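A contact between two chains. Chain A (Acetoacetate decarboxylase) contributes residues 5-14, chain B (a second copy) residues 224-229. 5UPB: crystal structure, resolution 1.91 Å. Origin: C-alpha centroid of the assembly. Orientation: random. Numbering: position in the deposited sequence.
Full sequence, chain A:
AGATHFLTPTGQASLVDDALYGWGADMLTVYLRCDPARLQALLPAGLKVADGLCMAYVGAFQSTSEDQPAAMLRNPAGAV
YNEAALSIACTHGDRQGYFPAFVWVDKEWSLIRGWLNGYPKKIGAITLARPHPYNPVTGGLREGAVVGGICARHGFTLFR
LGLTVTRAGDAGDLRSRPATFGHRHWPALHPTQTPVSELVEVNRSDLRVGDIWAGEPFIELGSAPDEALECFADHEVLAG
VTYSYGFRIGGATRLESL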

ATOM      1  N   HIS A   5      -8.132   5.368  21.366  1.00 41.24           N
ATOM      2  CA  HIS A   5      -8.269   6.409  20.352  1.00 47.01           C
ATOM      3  C   HIS A   5      -8.876   5.809  19.087  1.00 40.90           C
ATOM      4  O   HIS A   5      -8.607   4.647  18.756  1.00 33.86           O
ATOM      5  CB  HIS A   5      -6.915   7.022  19.945  1.00 45.53           C
ATOM      6  CG  HIS A   5      -6.083   7.553  21.071  1.00 40.52           C
ATOM      7  ND1 HIS A   5      -6.507   8.566  21.900  1.00 39.33           N
ATOM      8  CD2 HIS A   5      -4.822   7.241  21.470  1.00 40.67           C
ATOM      9  CE1 HIS A   5      -5.554   8.846  22.774  1.00 46.48           C
ATOM     10  NE2 HIS A   5      -4.519   8.058  22.536  1.00 38.63           N
ATOM     11  N   PHE A   6      -9.669   6.596  18.350  1.00 34.96           N
ATOM     12  CA  PHE A   6     -10.161   7.935  18.750  1.00 37.73           C
ATOM     13  C   PHE A   6     -11.314   7.828  19.748  1.00 40.83           C
ATOM     14  O   PHE A   6     -12.346   7.209  19.453  1.00 43.65           O
ATOM     15  CB  PHE A   6     -10.645   8.737  17.531  1.00 42.64           C
ATOM     16  CG  PHE A   6      -9.633   8.845  16.401  1.00 35.85           C
ATOM     17  CD1 PHE A   6      -8.276   8.903  16.657  1.00 36.27           C
ATOM     18  CD2 PHE A   6     -10.066   8.882  15.080  1.00 39.34           C
ATOM     19  CE1 PHE A   6      -7.351   8.988  15.625  1.00 37.25           C
ATOM     20  CE2 PHE A   6      -9.149   8.973  14.033  1.00 34.74           C
ATOM     21  CZ  PHE A   6      -7.782   9.027  14.311  1.00 29.97           C
ATOM     22  N   LEU A   7     -11.165   8.440  20.918  1.00 38.38           N
ATOM     23  CA  LEU A   7     -12.216   8.408  21.935  1.00 44.08           C
ATOM     24  C   LEU A   7     -13.298   9.440  21.623  1.00 52.19           C
ATOM     25  O   LEU A   7     -13.033  10.648  21.589  1.00 46.15           O
ATOM     26  CB  LEU A   7     -11.621   8.659  23.320  1.00 48.33           C
ATOM     27  CG  LEU A   7     -10.648   7.604  23.839  1.00 46.17           C
ATOM     28  CD1 LEU A   7      -9.982   8.080  25.107  1.00 48.87           C
ATOM     29  CD2 LEU A   7     -11.404   6.280  24.074  1.00 50.84           C
ATOM     30  N   THR A   8     -14.514   8.967  21.403  1.00 46.16           N
ATOM     31  CA  THR A   8     -15.656   9.831  21.154  1.00 44.29           C
ATOM     32  C   THR A   8     -16.814   9.271  21.960  1.00 59.46           C
ATOM     33  O   THR A   8     -16.797   8.091  22.336  1.00 60.55           O
ATOM     34  CB  THR A   8     -16.033   9.908  19.664  1.00 48.86           C
ATOM     35  OG1 THR A   8     -16.789   8.745  19.284  1.00 60.38           O
ATOM     36  CG2 THR A   8     -14.799   9.983  18.792  1.00 47.41           C
ATOM     37  N   PRO A   9     -17.834  10.090  22.253  1.00 67.01           N
ATOM     38  CA  PRO A   9     -18.941   9.578  23.088  1.00 92.44           C
ATOM     39  C   PRO A   9     -19.572   8.328  22.496  1.00114.30           C
ATOM     40  O   PRO A   9     -19.723   7.314  23.188  1.00110.87           O
ATOM     41  CB  PRO A   9     -19.921  10.761  23.155  1.00 82.99           C
ATOM     42  CG  PRO A   9     -19.182  11.958  22.584  1.00 67.31           C
ATOM     43  CD  PRO A   9     -18.133  11.410  21.670  1.00 67.69           C
ATOM     44  N   THR A  10     -19.955   8.392  21.218  1.00134.05           N
ATOM     45  CA  THR A  10     -20.348   7.214  20.450  1.00128.86           C
ATOM     46  C   THR A  10     -19.415   6.021  20.653  1.00 86.64           C
ATOM     47  O   THR A  10     -19.861   4.894  20.904  1.00 74.69           O
ATOM     48  CB  THR A  10     -20.381   7.583  18.968  1.00148.28           C
ATOM     49  OG1 THR A  10     -21.176   8.758  18.787  1.00132.28           O
ATOM     50  CG2 THR A  10     -20.957   6.448  18.149  1.00167.17           C
ATOM     51  N   GLY A  11     -18.114   6.243  20.506  1.00 65.82           N
ATOM     52  CA  GLY A  11     -17.159   5.158  20.480  1.00 63.62           C
ATOM     53  C   GLY A  11     -17.000   4.494  19.126  1.00 65.85           C
ATOM     54  O   GLY A  11     -16.220   3.535  19.011  1.00 61.79           O
ATOM     55  N   GLN A  12     -17.688   4.988  18.090  1.00 54.42           N
ATOM     56  CA  GLN A  12     -17.595   4.395  16.760  1.00 51.42           C
ATOM     57  C   GLN A  12     -16.213   4.538  16.146  1.00 42.67           C
ATOM     58  O   GLN A  12     -15.924   3.876  15.142  1.00 45.90           O
ATOM     59  CB  GLN A  12     -18.627   5.036  15.826  1.00 68.24           C
ATOM     60  CG  GLN A  12     -18.543   6.563  15.753  1.00 84.80           C
ATOM     61  CD  GLN A  12     -19.377   7.134  14.633  1.00115.02           C
ATOM     62  OE1 GLN A  12     -20.108   6.411  13.958  1.00146.48           O
ATOM     63  NE2 GLN A  12     -19.267   8.438  14.422  1.00111.85           N
ATOM     64  N   ALA A  13     -15.362   5.399  16.695  1.00 43.56           N
ATOM     65  CA  ALA A  13     -14.088   5.703  16.074  1.00 42.37           C
ATOM     66  C   ALA A  13     -12.910   5.078  16.809  1.00 45.38           C
ATOM     67  O   ALA A  13     -11.769   5.376  16.464  1.00 35.72           O
ATOM     68  CB  ALA A  13     -13.900   7.225  15.973  1.00 41.42           C
ATOM     69  N   SER A  14     -13.150   4.246  17.826  1.00 37.18           N
ATOM     70  CA  SER A  14     -12.049   3.599  18.528  1.00 41.86           C
ATOM     71  C   SER A  14     -11.452   2.518  17.644  1.00 35.42           C
ATOM     72  O   SER A  14     -12.174   1.752  17.006  1.00 42.95           O
ATOM     73  CB  SER A  14     -12.516   2.973  19.855  1.00 40.02           C
ATOM     74  OG  SER A  14     -12.777   3.937  20.861  1.00 47.49           O
TER
ATOM     75  N   ALA B 224     -16.893   7.460   7.249  1.00 37.17           N
ATOM     76  CA  ALA B 224     -16.533   6.057   7.322  1.00 29.15           C
ATOM     77  C   ALA B 224     -17.202   5.455   8.536  1.00 36.30           C
ATOM     78  O   ALA B 224     -17.389   6.134   9.547  1.00 32.28           O
ATOM     79  CB  ALA B 224     -15.015   5.858   7.392  1.00 26.81           C
ATOM     80  N   PRO B 225     -17.539   4.179   8.479  1.00 31.74           N
ATOM     81  CA  PRO B 225     -18.225   3.537   9.618  1.00 39.68           C
ATOM     82  C   PRO B 225     -17.397   3.487  10.889  1.00 34.93           C
ATOM     83  O   PRO B 225     -17.967   3.294  11.973  1.00 32.17           O
ATOM     84  CB  PRO B 225     -18.480   2.104   9.122  1.00 40.69           C
ATOM     85  CG  PRO B 225     -18.058   2.065   7.696  1.00 45.12           C
ATOM     86  CD  PRO B 225     -17.264   3.277   7.352  1.00 35.97           C
ATOM     87  N   ASP B 226     -16.068   3.574  10.790  1.00 31.89           N
ATOM     88  CA  ASP B 226     -15.185   3.507  11.952  1.00 34.61           C
ATOM     89  C   ASP B 226     -14.469   4.838  12.213  1.00 28.62           C
ATOM     90  O   ASP B 226     -13.345   4.876  12.741  1.00 31.68           O
ATOM     91  CB  ASP B 226     -14.192   2.345  11.806  1.00 32.72           C
ATOM     92  CG  ASP B 226     -13.396   2.371  10.501  1.00 36.96           C
ATOM     93  OD1 ASP B 226     -13.613   3.265   9.667  1.00 29.72           O
ATOM     94  OD2 ASP B 226     -12.530   1.483  10.312  1.00 32.45           O
ATOM     95  N   GLU B 227     -15.077   5.930  11.775  1.00 27.51           N
ATOM     96  CA  GLU B 227     -14.570   7.276  12.020  1.00 31.74           C
ATOM     97  C   GLU B 227     -15.718   8.152  12.488  1.00 34.96           C
ATOM     98  O   GLU B 227     -16.877   7.769  12.400  1.00 31.21           O
ATOM     99  CB  GLU B 227     -13.940   7.887  10.759  1.00 30.40           C
ATOM    100  CG  GLU B 227     -12.831   7.062  10.137  1.00 29.03           C
ATOM    101  CD  GLU B 227     -11.529   7.079  10.902  1.00 32.15           C
ATOM    102  OE1 GLU B 227     -11.461   7.645  12.022  1.00 32.01           O
ATOM    103  OE2 GLU B 227     -10.528   6.572  10.343  1.00 30.65           O
ATOM    104  N   ALA B 228     -15.399   9.367  12.900  1.00 34.56           N
ATOM    105  CA  ALA B 228     -16.396  10.321  13.370  1.00 37.42           C
ATOM    106  C   ALA B 228     -16.205  11.650  12.671  1.00 37.58           C
ATOM    107  O   ALA B 228     -16.201  12.711  13.292  1.00 33.95           O
ATOM    108  CB  ALA B 228     -16.297  10.501  14.880  1.00 40.19           C
ATOM    109  N   LEU B 229     -16.049  11.592  11.341  1.00 33.51           N
ATOM    110  CA  LEU B 229     -15.750  12.794  10.566  1.00 41.12           C
ATOM    111  C   LEU B 229     -16.895  13.796  10.619  1.00 40.21           C
ATOM    112  O   LEU B 229     -16.682  14.996  10.437  1.00 37.22           O
ATOM    113  CB  LEU B 229     -15.455  12.397   9.110  1.00 34.27           C
ATOM    114  CG  LEU B 229     -14.191  11.529   8.950  1.00 37.67           C
ATOM    115  CD1 LEU B 229     -14.240  10.654   7.665  1.00 50.06           C
ATOM    116  CD2 LEU B 229     -12.971  12.395   8.947  1.00 40.92           C
TER
HETATM  117  O   HOH W   1     -19.824   6.905  11.316  1.00 71.50           O

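No direct hydrogen bond joins these two stretches. They meet as two type I turns, A:Gly11 to A:Ser14 and B:Ala224 to B:Glu227, packed closely enough to bury 303 Å² in all, counting both sides. Where the backbones come nearest, the CA atoms of A:Ala13 and B:Glu227 lie 4.4 Å apart.

At this point the backbones meet through a pair of CA-H...O contacts. The CA of B:Asp226 lies 3.3 Å from O of A:Gln12, and the CA of A:Ala13 lies 3.5 Å from O of B:Asp226; each chain thus supplies one CA-H and one carbonyl. Alanine suits such close quarters. The CB of A:Ala13 points sideways, 4.0 Å from the CA of B:Glu227 and 4.2 Å from the CB of B:Ala228. B:Ala228 directs its own methyl toward chain A, where its CB also lies 4.2 Å from CG2 of A:Thr8.

A:Gln12 is the long arm of the contact. Its CA-to-CB bond points sideways, but with chi1 p (54°) and chi2 t (169°) the chain extends until the amide reaches chain B. NE2 of A:Gln12 lies 3.6 Å from the CB of B:Ala228 and 3.2 Å from O of B:Glu227, although the angle at the latter is too poor for a hydrogen bond. OE1 of A:Gln12 does better: it accepts a hydrogen bond from the oxygen of water 1 at 2.7 Å. The same water lies 3.1 Å from O of B:Ala224 and can donate there too, so it links the glutamine to the first residue of the opposing turn, though it has more acceptors in reach than protons to give.

B:Glu227 starts in the other direction, its CA-to-CB bond pointing away from chain A. Successive m rotamers at chi1 (-56°) and chi2 (-74°) fold the chain back, bringing OE1 of B:Glu227 to 3.3 Å from CE2 of A:Phe6. The oxygen sits at the ring edge, near its plane, where the slightly positive C-H groups favour a carboxylate. Both carboxylate oxygens are hydrogen-bonded elsewhere in the structure, which helps a charged group tolerate burial.

Chain A's loop is braced from within. A:Phe6 N donates to A:Ala13 O at 3.1 Å, tying the aromatic residue to the turn, while A:Thr8, with chi1 p (80°), uses OG1 to accept from A:Gly11 N at 3.1 Å and leaves CG2 for B:Ala228. Glycine suits position 11 because, at phi 83° and psi 3°, a CB would be jammed against the preceding carbonyl oxygen.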